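Local coordinates for protein NAD nucleotidase (Haemophilus influenzae, PDB 3ZU0) that degrades NAD to adenosine and nicotinamide riboside, acting as a pyrophosphatase and as a 5'-nucleotidase with highest activity on AMP, at residues D149-A154 against I195-L200; V358-G363 against H556-A561; A465-A470 against D522-F527. All coordinates share one frame; numbering follows the deposited sequence.

Contact 1. Residues D149-A154 against I195-L200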
ATOM      1  N   ASP A 149       5.426  33.590  -7.831  1.00 47.84           N
ATOM      2  CA  ASP A 149       5.304  34.403  -9.034  1.00 55.96           C
ATOM      3  C   ASP A 149       4.078  34.006  -9.874  1.00 54.36           C
ATOM      4  O   ASP A 149       4.169  33.887 -11.102  1.00 53.43           O
ATOM      5  CB  ASP A 149       6.604  34.329  -9.859  1.00 54.68           C
ATOM      6  CG  ASP A 149       7.826  34.836  -9.085  1.00 57.10           C
ATOM      7  OD1 ASP A 149       7.691  35.829  -8.334  1.00 51.72           O
ATOM      8  OD2 ASP A 149       8.927  34.247  -9.226  1.00 56.56           O
ATOM      9  N   GLY A 150       2.944  33.793  -9.204  1.00 48.95           N
ATOM     10  CA  GLY A 150       1.696  33.449  -9.871  1.00 51.16           C
ATOM     11  C   GLY A 150       1.409  31.949  -9.960  1.00 52.60           C
ATOM     12  O   GLY A 150       0.269  31.504  -9.780  1.00 51.93           O
ATOM     13  N   GLU A 151       2.456  31.171 -10.224  1.00 50.05           N
ATOM     14  CA  GLU A 151       2.353  29.731 -10.460  1.00 42.70           C
ATOM     15  C   GLU A 151       2.123  28.911  -9.188  1.00 40.42           C
ATOM     16  O   GLU A 151       2.709  29.195  -8.151  1.00 40.96           O
ATOM     17  CB  GLU A 151       3.636  29.243 -11.126  1.00 42.96           C
ATOM     18  CG  GLU A 151       3.583  29.201 -12.640  1.00 50.79           C
ATOM     19  CD  GLU A 151       2.494  28.285 -13.167  1.00 43.38           C
ATOM     20  OE1 GLU A 151       1.351  28.755 -13.310  1.00 50.51           O
ATOM     21  OE2 GLU A 151       2.777  27.093 -13.435  1.00 46.18           O
ATOM     22  N   LYS A 152       1.275  27.888  -9.279  1.00 37.44           N
ATOM     23  CA  LYS A 152       1.104  26.924  -8.185  1.00 38.23           C
ATOM     24  C   LYS A 152       2.171  25.835  -8.197  1.00 36.34           C
ATOM     25  O   LYS A 152       2.445  25.209  -9.234  1.00 34.77           O
ATOM     26  CB  LYS A 152      -0.271  26.262  -8.233  1.00 39.12           C
ATOM     27  CG  LYS A 152      -1.461  27.199  -8.059  1.00 42.00           C
ATOM     28  CD  LYS A 152      -2.714  26.377  -7.755  1.00 47.09           C
ATOM     29  CE  LYS A 152      -3.941  26.924  -8.455  1.00 46.48           C
ATOM     30  NZ  LYS A 152      -5.107  25.993  -8.302  1.00 54.30           N
ATOM     31  N   ILE A 153       2.770  25.612  -7.030  1.00 37.27           N
ATOM     32  CA  ILE A 153       3.718  24.523  -6.825  1.00 33.75           C
ATOM     33  C   ILE A 153       3.181  23.646  -5.691  1.00 32.75           C
ATOM     34  O   ILE A 153       2.695  24.165  -4.693  1.00 35.44           O
ATOM     35  CB  ILE A 153       5.123  25.054  -6.432  1.00 36.03           C
ATOM     36  CG1 ILE A 153       5.721  25.902  -7.566  1.00 38.42           C
ATOM     37  CG2 ILE A 153       6.061  23.895  -6.098  1.00 30.04           C
ATOM     38  CD1 ILE A 153       5.175  27.299  -7.658  1.00 42.42           C
ATOM     39  N   ALA A 154       3.237  22.329  -5.845  1.00 28.10           N
ATOM     40  CA  ALA A 154       2.773  21.446  -4.781  1.00 29.51           C
ATOM     41  C   ALA A 154       3.950  20.753  -4.094  1.00 29.63           C
ATOM     42  O   ALA A 154       4.955  20.429  -4.728  1.00 28.47           O
ATOM     43  CB  ALA A 154       1.785  20.410  -5.316  1.00 25.02           C
ATOM     44  N   ILE A 195      -1.641  21.814 -11.843  1.00 36.95           N
ATOM     45  CA  ILE A 195      -0.295  21.798 -11.253  1.00 38.30           C
ATOM     46  C   ILE A 195       0.670  20.915 -12.053  1.00 36.62           C
ATOM     47  O   ILE A 195       0.388  19.745 -12.327  1.00 35.52           O
ATOM     48  CB  ILE A 195      -0.350  21.367  -9.765  1.00 33.34           C
ATOM     49  CG1 ILE A 195      -1.157  22.394  -8.964  1.00 37.42           C
ATOM     50  CG2 ILE A 195       1.052  21.208  -9.178  1.00 33.84           C
ATOM     51  CD1 ILE A 195      -1.410  21.985  -7.524  1.00 42.75           C
ATOM     52  N   ASN A 196       1.799  21.493 -12.458  1.00 32.54           N
ATOM     53  CA  ASN A 196       2.820  20.726 -13.165  1.00 30.84           C
ATOM     54  C   ASN A 196       4.206  20.863 -12.543  1.00 28.68           C
ATOM     55  O   ASN A 196       5.199  20.441 -13.120  1.00 34.21           O
ATOM     56  CB  ASN A 196       2.836  21.065 -14.665  1.00 36.08           C
ATOM     57  CG  ASN A 196       3.139  22.525 -14.943  1.00 34.69           C
ATOM     58  OD1 ASN A 196       3.797  23.209 -14.149  1.00 32.74           O
ATOM     59  ND2 ASN A 196       2.663  23.014 -16.083  1.00 35.02           N
ATOM     60  N   LYS A 197       4.251  21.427 -11.346  1.00 26.64           N
ATOM     61  CA  LYS A 197       5.498  21.568 -10.602  1.00 30.60           C
ATOM     62  C   LYS A 197       5.320  20.946  -9.224  1.00 28.53           C
ATOM     63  O   LYS A 197       4.573  21.458  -8.406  1.00 27.53           O
ATOM     64  CB  LYS A 197       5.854  23.051 -10.493  1.00 28.04           C
ATOM     65  CG  LYS A 197       5.986  23.722 -11.877  1.00 30.46           C
ATOM     66  CD  LYS A 197       5.944  25.263 -11.793  1.00 35.19           C
ATOM     67  CE  LYS A 197       6.134  25.873 -13.182  1.00 37.56           C
ATOM     68  NZ  LYS A 197       5.020  25.536 -14.127  1.00 39.80           N
ATOM     69  N   ILE A 198       6.001  19.834  -8.974  1.00 29.13           N
ATOM     70  CA  ILE A 198       5.731  19.053  -7.774  1.00 27.02           C
ATOM     71  C   ILE A 198       6.999  18.623  -7.065  1.00 24.51           C
ATOM     72  O   ILE A 198       7.877  17.997  -7.656  1.00 26.06           O
ATOM     73  CB  ILE A 198       4.888  17.800  -8.103  1.00 29.11           C
ATOM     74  CG1 ILE A 198       3.567  18.200  -8.774  1.00 30.78           C
ATOM     75  CG2 ILE A 198       4.623  16.970  -6.832  1.00 30.13           C
ATOM     76  CD1 ILE A 198       2.644  17.018  -9.053  1.00 30.64           C
ATOM     77  N   ILE A 199       7.088  18.981  -5.791  1.00 26.40           N
ATOM     78  CA  ILE A 199       8.213  18.609  -4.949  1.00 24.82           C
ATOM     79  C   ILE A 199       7.767  17.526  -3.971  1.00 26.73           C
ATOM     80  O   ILE A 199       6.692  17.611  -3.368  1.00 26.68           O
ATOM     81  CB  ILE A 199       8.710  19.829  -4.126  1.00 29.13           C
ATOM     82  CG1 ILE A 199       9.012  21.020  -5.048  1.00 28.69           C
ATOM     83  CG2 ILE A 199       9.917  19.468  -3.261  1.00 24.28           C
ATOM     84  CD1 ILE A 199       9.954  20.714  -6.171  1.00 34.98           C
ATOM     85  N   LEU A 200       8.603  16.511  -3.807  1.00 26.80           N
ATOM     86  CA  LEU A 200       8.334  15.422  -2.861  1.00 24.10           C
ATOM     87  C   LEU A 200       9.379  15.503  -1.750  1.00 24.75           C
ATOM     88  O   LEU A 200      10.581  15.426  -2.018  1.00 25.66           O
ATOM     89  CB  LEU A 200       8.444  14.065  -3.580  1.00 24.13           C
ATOM     90  CG  LEU A 200       8.220  12.789  -2.758  1.00 24.54           C
ATOM     91  CD1 LEU A 200       6.791  12.721  -2.242  1.00 27.64           C
ATOM     92  CD2 LEU A 200       8.506  11.548  -3.617  1.00 29.75           C
TER
HETATM   93  O   HOH W   1       2.075  24.390 -11.649  1.00 35.77           O
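Lys197 runs nearly straight as far as CE and then turns at its last torsion (chi4 64°). Glu151 bends about its CB-CG bond (chi2 -60°). The two side chains cross at about a right angle, and the turned ammonium reaches the carboxylate. The salt bridge between Lys197 NZ and Glu151 OE2 is 2.8 Å long. The ammonium meets Glu151 OE2 on its anti side, 15° out of the carboxylate plane. Lys197 NZ also donates to Asn196 OD1 at 2.6 Å, in the carbonyl plane and on a lone pair. His8 ND1 is a further hydrogen-bond partner of Glu151 OE2.

Strands 151-159 and 198-203 are parallel neighbours in a six-stranded mixed sheet of the calcineurin-like phosphoesterase domain, and their pairing starts here. The link between them carries helices 162-167 and 179-191, a beta-alpha-beta crossover. Ala154 sits opposite Ile198. Its N donates to Lys197 O at 3.0 Å, and its O accepts from Ile199 N at 2.8 Å. Before the strands pair directly, water 1 bridges them, donating to Lys152 O and accepting from Asn196 N.

On the sheet face that carries Ala154 and Ile198, Ala154 CB rests on Ile195 CG2 at 4.0 Å. Lys152 CB lies against Ile195 CG1, while its ammonium bonds to Gln193 O. Ile153 CG1 packs on Lys197 CB at 4.1 Å, with the two side chains at a slant.

Contact 2. Residues V358-G363 against H556-A561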
ATOM      1  N   VAL A 358      26.414   8.182  39.556  1.00 33.95           N
ATOM      2  CA  VAL A 358      25.465   7.181  40.027  1.00 32.31           C
ATOM      3  C   VAL A 358      26.170   5.871  40.379  1.00 34.60           C
ATOM      4  O   VAL A 358      25.576   4.979  40.984  1.00 36.46           O
ATOM      5  CB  VAL A 358      24.341   6.894  38.989  1.00 35.10           C
ATOM      6  CG1 VAL A 358      23.512   8.148  38.726  1.00 37.33           C
ATOM      7  CG2 VAL A 358      24.919   6.362  37.683  1.00 33.11           C
ATOM      8  N   GLY A 359      27.437   5.751  39.996  1.00 32.93           N
ATOM      9  CA  GLY A 359      28.187   4.562  40.341  1.00 31.03           C
ATOM     10  C   GLY A 359      29.550   4.491  39.709  1.00 31.70           C
ATOM     11  O   GLY A 359      30.001   5.429  39.031  1.00 29.53           O
ATOM     12  N   VAL A 360      30.207   3.358  39.936  1.00 29.77           N
ATOM     13  CA  VAL A 360      31.541   3.122  39.427  1.00 25.44           C
ATOM     14  C   VAL A 360      31.664   1.715  38.900  1.00 25.79           C
ATOM     15  O   VAL A 360      31.267   0.756  39.557  1.00 30.83           O
ATOM     16  CB  VAL A 360      32.597   3.325  40.545  1.00 28.99           C
ATOM     17  CG1 VAL A 360      33.994   3.105  39.992  1.00 29.11           C
ATOM     18  CG2 VAL A 360      32.463   4.726  41.122  1.00 32.79           C
ATOM     19  N   ILE A 361      32.226   1.601  37.706  1.00 29.01           N
ATOM     20  CA  ILE A 361      32.552   0.313  37.118  1.00 29.82           C
ATOM     21  C   ILE A 361      34.056   0.143  37.113  1.00 30.22           C
ATOM     22  O   ILE A 361      34.778   1.083  36.812  1.00 27.96           O
ATOM     23  CB  ILE A 361      32.045   0.229  35.672  1.00 29.10           C
ATOM     24  CG1 ILE A 361      30.533   0.493  35.629  1.00 31.48           C
ATOM     25  CG2 ILE A 361      32.386  -1.143  35.052  1.00 32.00           C
ATOM     26  CD1 ILE A 361      29.899   0.264  34.258  1.00 27.58           C
ATOM     27  N   THR A 362      34.524  -1.053  37.464  1.00 29.85           N
ATOM     28  CA  THR A 362      35.953  -1.342  37.482  1.00 29.31           C
ATOM     29  C   THR A 362      36.330  -2.296  36.366  1.00 27.34           C
ATOM     30  O   THR A 362      35.490  -3.009  35.849  1.00 28.14           O
ATOM     31  CB  THR A 362      36.386  -1.978  38.812  1.00 29.54           C
ATOM     32  OG1 THR A 362      35.744  -3.256  38.967  1.00 31.45           O
ATOM     33  CG2 THR A 362      36.020  -1.056  39.983  1.00 31.42           C
ATOM     34  N   GLY A 363      37.597  -2.301  35.985  1.00 27.42           N
ATOM     35  CA  GLY A 363      38.092  -3.331  35.099  1.00 33.44           C
ATOM     36  C   GLY A 363      38.316  -2.901  33.663  1.00 33.59           C
ATOM     37  O   GLY A 363      39.068  -1.969  33.390  1.00 36.14           O
ATOM     38  N   HIS A 556      25.390  -1.309  43.558  1.00 31.70           N
ATOM     39  CA  HIS A 556      26.565  -2.118  43.258  1.00 32.48           C
ATOM     40  C   HIS A 556      27.841  -1.285  43.139  1.00 32.89           C
ATOM     41  O   HIS A 556      28.404  -1.147  42.051  1.00 31.66           O
ATOM     42  CB  HIS A 556      26.353  -2.940  41.976  1.00 33.31           C
ATOM     43  CG  HIS A 556      25.267  -3.966  42.092  1.00 33.65           C
ATOM     44  ND1 HIS A 556      23.929  -3.648  42.006  1.00 36.02           N
ATOM     45  CD2 HIS A 556      25.323  -5.301  42.303  1.00 35.28           C
ATOM     46  CE1 HIS A 556      23.206  -4.740  42.170  1.00 37.06           C
ATOM     47  NE2 HIS A 556      24.029  -5.759  42.345  1.00 37.96           N
ATOM     48  N   PRO A 557      28.318  -0.751  44.267  1.00 34.45           N
ATOM     49  CA  PRO A 557      29.570   0.014  44.277  1.00 34.64           C
ATOM     50  C   PRO A 557      30.700  -0.772  43.600  1.00 33.84           C
ATOM     51  O   PRO A 557      30.824  -1.978  43.819  1.00 36.95           O
ATOM     52  CB  PRO A 557      29.879   0.162  45.771  1.00 42.67           C
ATOM     53  CG  PRO A 557      28.563  -0.059  46.473  1.00 43.39           C
ATOM     54  CD  PRO A 557      27.785  -1.001  45.619  1.00 38.36           C
ATOM     55  N   HIS A 558      31.506  -0.100  42.785  1.00 32.97           N
ATOM     56  CA  HIS A 558      32.637  -0.741  42.108  1.00 34.49           C
ATOM     57  C   HIS A 558      32.253  -2.058  41.459  1.00 31.60           C
ATOM     58  O   HIS A 558      32.742  -3.133  41.854  1.00 31.57           O
ATOM     59  CB  HIS A 558      33.800  -0.967  43.075  1.00 35.09           C
ATOM     60  CG  HIS A 558      34.382   0.298  43.606  1.00 34.48           C
ATOM     61  ND1 HIS A 558      34.975   1.240  42.793  1.00 38.05           N
ATOM     62  CD2 HIS A 558      34.447   0.787  44.865  1.00 39.47           C
ATOM     63  CE1 HIS A 558      35.375   2.260  43.529  1.00 35.93           C
ATOM     64  NE2 HIS A 558      35.069   2.010  44.791  1.00 41.46           N
ATOM     65  N   PHE A 559      31.373  -1.973  40.472  1.00 29.81           N
ATOM     66  CA  PHE A 559      30.929  -3.165  39.776  1.00 29.84           C
ATOM     67  C   PHE A 559      31.997  -3.611  38.785  1.00 27.19           C
ATOM     68  O   PHE A 559      32.455  -2.822  37.966  1.00 28.78           O
ATOM     69  CB  PHE A 559      29.611  -2.903  39.036  1.00 26.95           C
ATOM     70  CG  PHE A 559      29.087  -4.110  38.325  1.00 29.10           C
ATOM     71  CD1 PHE A 559      29.471  -4.378  37.019  1.00 30.19           C
ATOM     72  CD2 PHE A 559      28.245  -4.990  38.970  1.00 30.07           C
ATOM     73  CE1 PHE A 559      29.013  -5.489  36.368  1.00 29.89           C
ATOM     74  CE2 PHE A 559      27.776  -6.112  38.328  1.00 30.13           C
ATOM     75  CZ  PHE A 559      28.152  -6.362  37.028  1.00 32.58           C
ATOM     76  N   GLU A 560      32.393  -4.875  38.852  1.00 27.05           N
ATOM     77  CA  GLU A 560      33.408  -5.381  37.923  1.00 28.75           C
ATOM     78  C   GLU A 560      32.829  -5.644  36.521  1.00 31.74           C
ATOM     79  O   GLU A 560      31.894  -6.438  36.355  1.00 28.54           O
ATOM     80  CB  GLU A 560      34.081  -6.634  38.497  1.00 26.61           C
ATOM     81  CG  GLU A 560      35.034  -7.350  37.549  1.00 27.38           C
ATOM     82  CD  GLU A 560      36.234  -6.533  37.161  1.00 31.81           C
ATOM     83  OE1 GLU A 560      36.390  -5.395  37.666  1.00 36.80           O
ATOM     84  OE2 GLU A 560      37.043  -7.024  36.338  1.00 35.35           O
ATOM     85  N   ALA A 561      33.376  -4.963  35.519  1.00 25.66           N
ATOM     86  CA  ALA A 561      32.923  -5.149  34.142  1.00 29.96           C
ATOM     87  C   ALA A 561      33.000  -6.607  33.697  1.00 28.50           C
ATOM     88  O   ALA A 561      33.923  -7.319  34.066  1.00 30.65           O
ATOM     89  CB  ALA A 561      33.735  -4.263  33.186  1.00 28.95           C
TER
HETATM   90  O   HOH W   2      28.477   1.386  41.347  1.00 31.46           O
HETATM   91  O   HOH W   3      35.155  -4.600  41.427  1.00 29.77           O
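Thr362 OG1 lies between a carboxylate and a water. It donates to Glu560 OE1 at 2.6 Å and accepts from water 3, which also donates to His558 O. The hydroxyl sits between the backbone N and the carbonyl carbon of its own residue (chi1 64°), which points it at the neighbouring strand. Glu560 bends at chi2 (64°), and the two side chains cross at about a right angle. The hydroxyl meets Glu560 OE1 nearly along the C-O axis.

The same rotation brings Thr362 CG2 to 3.8 Å from His558 CB. Val360 and His558 lie side by side and point the same way. Val360 CG1 is 3.5 Å from His558 ND1, and the methyl approaches the ring obliquely.

Strand 357-362 is the middle strand of a small three-stranded sheet in the C-terminal part of the protein. Strand 559-560 runs parallel to it on one side, and strand 419-422 runs antiparallel on the other. A classic beta bulge lies on that second side, where Val358 and Gly359 both face Val421.

Three backbone bonds join the parallel pair. Val360 O accepts from Phe559 N, and Phe559 O accepts from Thr362 N. Thr362 O takes Ala561 N at 2.9 Å. Ahead of them, water 2 accepts from Val360 N and donates to His556 O.

Ile361 and Phe559 share the face that packs on helices 386-398 and 545-555. Ile361 CG2 packs on Ala561 CB at 3.9 Å. Phe390 of helix 386-398 touches both Ile361 and Phe559. The Phe559 ring also meets Phe552 of helix 545-555 edge-to-face.

Contact 3. Residues A465-A470 against D522-F527. With A12 (phosphomethylphosphonic acid adenosyl ester), chain F.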
ATOM      1  N   ALA A 465      18.748  -5.647  16.268  1.00 24.92           N
ATOM      2  CA  ALA A 465      17.931  -6.746  16.777  1.00 24.66           C
ATOM      3  C   ALA A 465      18.762  -7.802  17.480  1.00 25.42           C
ATOM      4  O   ALA A 465      18.226  -8.624  18.205  1.00 25.94           O
ATOM      5  CB  ALA A 465      17.140  -7.395  15.661  1.00 26.30           C
ATOM      6  N   PHE A 466      20.068  -7.800  17.254  1.00 25.97           N
ATOM      7  CA  PHE A 466      20.852  -8.925  17.721  1.00 26.84           C
ATOM      8  C   PHE A 466      20.716  -9.105  19.240  1.00 26.82           C
ATOM      9  O   PHE A 466      20.822  -8.146  19.997  1.00 26.69           O
ATOM     10  CB  PHE A 466      22.303  -8.801  17.299  1.00 26.49           C
ATOM     11  CG  PHE A 466      23.012 -10.121  17.265  1.00 31.88           C
ATOM     12  CD1 PHE A 466      23.597 -10.632  18.412  1.00 24.69           C
ATOM     13  CD2 PHE A 466      23.051 -10.869  16.102  1.00 28.32           C
ATOM     14  CE1 PHE A 466      24.226 -11.849  18.396  1.00 30.79           C
ATOM     15  CE2 PHE A 466      23.685 -12.095  16.083  1.00 35.22           C
ATOM     16  CZ  PHE A 466      24.279 -12.588  17.234  1.00 32.80           C
ATOM     17  N   PRO A 467      20.445 -10.339  19.675  1.00 26.82           N
ATOM     18  CA  PRO A 467      20.079 -10.581  21.075  1.00 28.11           C
ATOM     19  C   PRO A 467      21.223 -11.055  21.978  1.00 27.81           C
ATOM     20  O   PRO A 467      22.020 -11.916  21.601  1.00 26.01           O
ATOM     21  CB  PRO A 467      19.020 -11.672  20.950  1.00 26.70           C
ATOM     22  CG  PRO A 467      19.483 -12.476  19.770  1.00 29.85           C
ATOM     23  CD  PRO A 467      20.137 -11.502  18.814  1.00 28.80           C
ATOM     24  N   TYR A 468      21.287 -10.488  23.180  1.00 26.95           N
ATOM     25  CA  TYR A 468      22.239 -10.917  24.205  1.00 25.62           C
ATOM     26  C   TYR A 468      21.469 -11.100  25.491  1.00 28.87           C
ATOM     27  O   TYR A 468      20.504 -10.381  25.737  1.00 30.06           O
ATOM     28  CB  TYR A 468      23.311  -9.861  24.423  1.00 29.95           C
ATOM     29  CG  TYR A 468      24.218  -9.637  23.238  1.00 28.09           C
ATOM     30  CD1 TYR A 468      23.808  -8.874  22.169  1.00 28.72           C
ATOM     31  CD2 TYR A 468      25.486 -10.182  23.208  1.00 26.58           C
ATOM     32  CE1 TYR A 468      24.635  -8.663  21.087  1.00 29.36           C
ATOM     33  CE2 TYR A 468      26.317  -9.979  22.145  1.00 28.55           C
ATOM     34  CZ  TYR A 468      25.889  -9.213  21.084  1.00 26.99           C
ATOM     35  OH  TYR A 468      26.727  -9.003  20.017  1.00 27.91           O
ATOM     36  N   GLY A 469      21.896 -12.042  26.325  1.00 29.73           N
ATOM     37  CA  GLY A 469      21.127 -12.354  27.511  1.00 29.18           C
ATOM     38  C   GLY A 469      21.894 -12.508  28.808  1.00 29.63           C
ATOM     39  O   GLY A 469      23.123 -12.529  28.851  1.00 28.57           O
ATOM     40  N   ALA A 470      21.140 -12.601  29.892  1.00 30.29           N
ATOM     41  CA  ALA A 470      21.717 -12.900  31.194  1.00 32.23           C
ATOM     42  C   ALA A 470      20.970 -14.121  31.703  1.00 30.74           C
ATOM     43  O   ALA A 470      19.753 -14.195  31.576  1.00 31.32           O
ATOM     44  CB  ALA A 470      21.540 -11.731  32.135  1.00 28.50           C
ATOM     45  N   ASP A 522      11.523  -5.062  16.073  1.00 28.04           N
ATOM     46  CA  ASP A 522      12.869  -5.502  15.730  1.00 28.94           C
ATOM     47  C   ASP A 522      12.840  -6.991  15.355  1.00 30.04           C
ATOM     48  O   ASP A 522      13.820  -7.720  15.537  1.00 31.90           O
ATOM     49  CB  ASP A 522      13.843  -5.223  16.891  1.00 29.38           C
ATOM     50  CG  ASP A 522      14.948  -4.252  16.515  1.00 26.82           C
ATOM     51  OD1 ASP A 522      14.904  -3.637  15.422  1.00 29.65           O
ATOM     52  OD2 ASP A 522      15.869  -4.079  17.334  1.00 27.01           O
ATOM     53  N   GLY A 523      11.704  -7.435  14.818  1.00 27.90           N
ATOM     54  CA  GLY A 523      11.603  -8.779  14.283  1.00 28.87           C
ATOM     55  C   GLY A 523      11.572  -9.890  15.317  1.00 32.19           C
ATOM     56  O   GLY A 523      11.905 -11.032  15.002  1.00 34.46           O
ATOM     57  N   TYR A 524      11.173  -9.562  16.543  1.00 26.37           N
ATOM     58  CA  TYR A 524      11.001 -10.570  17.598  1.00 31.06           C
ATOM     59  C   TYR A 524       9.598 -11.134  17.444  1.00 33.68           C
ATOM     60  O   TYR A 524       8.706 -10.866  18.260  1.00 33.85           O
ATOM     61  CB  TYR A 524      11.186  -9.948  18.990  1.00 29.60           C
ATOM     62  CG  TYR A 524      12.632  -9.722  19.383  1.00 29.99           C
ATOM     63  CD1 TYR A 524      13.444  -8.863  18.656  1.00 29.80           C
ATOM     64  CD2 TYR A 524      13.177 -10.354  20.497  1.00 32.45           C
ATOM     65  CE1 TYR A 524      14.769  -8.647  19.018  1.00 26.17           C
ATOM     66  CE2 TYR A 524      14.495 -10.146  20.867  1.00 27.20           C
ATOM     67  CZ  TYR A 524      15.290  -9.302  20.111  1.00 28.62           C
ATOM     68  OH  TYR A 524      16.608  -9.097  20.458  1.00 26.60           O
ATOM     69  N   LYS A 525       9.404 -11.889  16.367  1.00 37.20           N
ATOM     70  CA  LYS A 525       8.082 -12.347  15.970  1.00 37.26           C
ATOM     71  C   LYS A 525       7.444 -13.155  17.083  1.00 33.52           C
ATOM     72  O   LYS A 525       6.278 -12.982  17.387  1.00 38.34           O
ATOM     73  CB  LYS A 525       8.161 -13.195  14.693  1.00 32.28           C
ATOM     74  CG  LYS A 525       8.430 -12.423  13.419  1.00 41.61           C
ATOM     75  CD  LYS A 525       8.502 -13.389  12.222  1.00 46.03           C
ATOM     76  CE  LYS A 525       8.887 -12.676  10.930  1.00 48.08           C
ATOM     77  NZ  LYS A 525       7.754 -11.890  10.352  1.00 51.13           N
ATOM     78  N   THR A 526       8.207 -14.060  17.675  1.00 36.04           N
ATOM     79  CA  THR A 526       7.653 -14.905  18.733  1.00 38.64           C
ATOM     80  C   THR A 526       7.097 -14.048  19.867  1.00 40.54           C
ATOM     81  O   THR A 526       5.979 -14.280  20.334  1.00 36.63           O
ATOM     82  CB  THR A 526       8.688 -15.893  19.292  1.00 35.46           C
ATOM     83  OG1 THR A 526       9.081 -16.803  18.262  1.00 39.69           O
ATOM     84  CG2 THR A 526       8.095 -16.698  20.433  1.00 39.92           C
ATOM     85  N   PHE A 527       7.873 -13.056  20.311  1.00 35.90           N
ATOM     86  CA  PHE A 527       7.418 -12.206  21.400  1.00 34.22           C
ATOM     87  C   PHE A 527       6.097 -11.588  21.010  1.00 36.28           C
ATOM     88  O   PHE A 527       5.170 -11.526  21.811  1.00 38.47           O
ATOM     89  CB  PHE A 527       8.433 -11.097  21.713  1.00 34.69           C
ATOM     90  CG  PHE A 527       9.461 -11.479  22.744  1.00 34.62           C
ATOM     91  CD1 PHE A 527       9.246 -12.557  23.599  1.00 35.53           C
ATOM     92  CD2 PHE A 527      10.631 -10.750  22.872  1.00 30.43           C
ATOM     93  CE1 PHE A 527      10.189 -12.909  24.557  1.00 35.68           C
ATOM     94  CE2 PHE A 527      11.578 -11.083  23.829  1.00 32.67           C
ATOM     95  CZ  PHE A 527      11.365 -12.174  24.677  1.00 32.59           C
TER
HETATM   96  PB  A12 F1598      20.101   5.126  14.193  1.00 53.66           P
HETATM   97  O1B A12 F1598      21.637   5.049  14.528  1.00 53.36           O
HETATM   98  O2B A12 F1598      19.380   5.292  15.513  1.00 51.13           O
HETATM   99  O3B A12 F1598      19.810   6.285  13.320  1.00 51.05           O
HETATM  100  PA  A12 F1598      19.480   2.250  14.416  1.00 32.66           P
HETATM  101  O1A A12 F1598      20.211   2.635  15.719  1.00 34.95           O
HETATM  102  O2A A12 F1598      19.842   0.876  13.791  1.00 34.12           O
HETATM  103  C3A A12 F1598      19.578   3.668  13.478  1.00 44.30           C
HETATM  104  O5' A12 F1598      17.927   2.526  14.823  1.00 35.19           O
HETATM  105  C5' A12 F1598      17.068   1.444  14.939  1.00 32.04           C
HETATM  106  C4' A12 F1598      17.309   0.509  16.009  1.00 28.45           C
HETATM  107  O4' A12 F1598      17.079   1.216  17.260  1.00 28.73           O
HETATM  108  C3' A12 F1598      16.263  -0.519  16.071  1.00 27.75           C
HETATM  109  O3' A12 F1598      16.440  -1.555  15.196  1.00 26.76           O
HETATM  110  C2' A12 F1598      16.308  -0.973  17.489  1.00 29.24           C
HETATM  111  O2' A12 F1598      17.263  -1.934  17.680  1.00 24.62           O
HETATM  112  C1' A12 F1598      16.654   0.274  18.224  1.00 26.37           C
HETATM  113  N9  A12 F1598      15.500   0.780  18.915  1.00 30.87           N
HETATM  114  C8  A12 F1598      14.615   1.693  18.445  1.00 25.84           C
HETATM  115  N7  A12 F1598      13.696   1.869  19.388  1.00 26.44           N
HETATM  116  C5  A12 F1598      13.993   1.074  20.484  1.00 28.31           C
HETATM  117  C6  A12 F1598      13.399   0.858  21.757  1.00 28.36           C
HETATM  118  N6  A12 F1598      12.225   1.498  22.174  1.00 25.16           N
HETATM  119  N1  A12 F1598      13.989   0.008  22.581  1.00 25.85           N
HETATM  120  C2  A12 F1598      15.088  -0.648  22.240  1.00 27.70           C
HETATM  121  N3  A12 F1598      15.683  -0.478  21.050  1.00 27.25           N
HETATM  122  C4  A12 F1598      15.144   0.378  20.171  1.00 28.82           C
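Ala465 touches both Asp522 and Tyr524 and begins this contact beside the nucleoside pocket of the 5'-nucleotidase C-terminal domain. Its CB lies 3.3 Å from Asp522 O. Its carbonyl oxygen accepts a hydrogen bond from Tyr524 OH at 2.8 Å. The phenol comes in tilted 27° from the carbonyl plane, with a C=O...O angle of 147°. With CG anti to its carbonyl carbon (chi1 -78°), the Tyr524 ring extends toward Ala465.

Phe466 turns away from the second segment. Its ring packs edge-to-face with Phe569, while Pro467 CD lies over one of its faces, offset toward the rim.

Pro467 begins strand 467-470, an outer strand of a five-stranded mixed sheet. Its CB is 3.6 Å from Tyr524 OH, so the phenol oxygen lies against the proline as well as the alanine carbonyl.

On the second segment, Tyr524 is the N-cap residue of helix 525-530 and the centre of an inverse gamma turn. Two residues earlier, Asp522 faces the bound adenosine nucleotide analogue A12 (phosphomethylphosphonic acid adenosyl ester). Arg373 NH2 is also hydrogen-bonded to A12. Ser167 OG gives Asp522 OD1 another hydrogen-bond partner. The carboxylate takes the ribose diol with both oxygens: A12 O3' donates to Asp522 OD1 at 2.6 Å, and A12 O2' donates to Asp522 OD2 at 2.6 Å.

From the N terminus, contact 1 comes first. It closes a loop of 40 residues between its two segments, pairing strands 151-159 and 198-203 within the calcineurin-like phosphoesterase range. That loop ends before the next one opens. Contact 2 then spans 192 residues, joining strand 357-362 to strand 559-560 near the end of the chain. Contact 3 is nested inside this long loop and ties the start of strand 467-470 to the residues just ahead of helix 525-530. Contacts 1 and 2 lie on opposite sides of the chain's centre, with centres about 60 Å apart. Contacts 2 and 3 are closer, with nearest atoms about 10 Å apart, but do not touch.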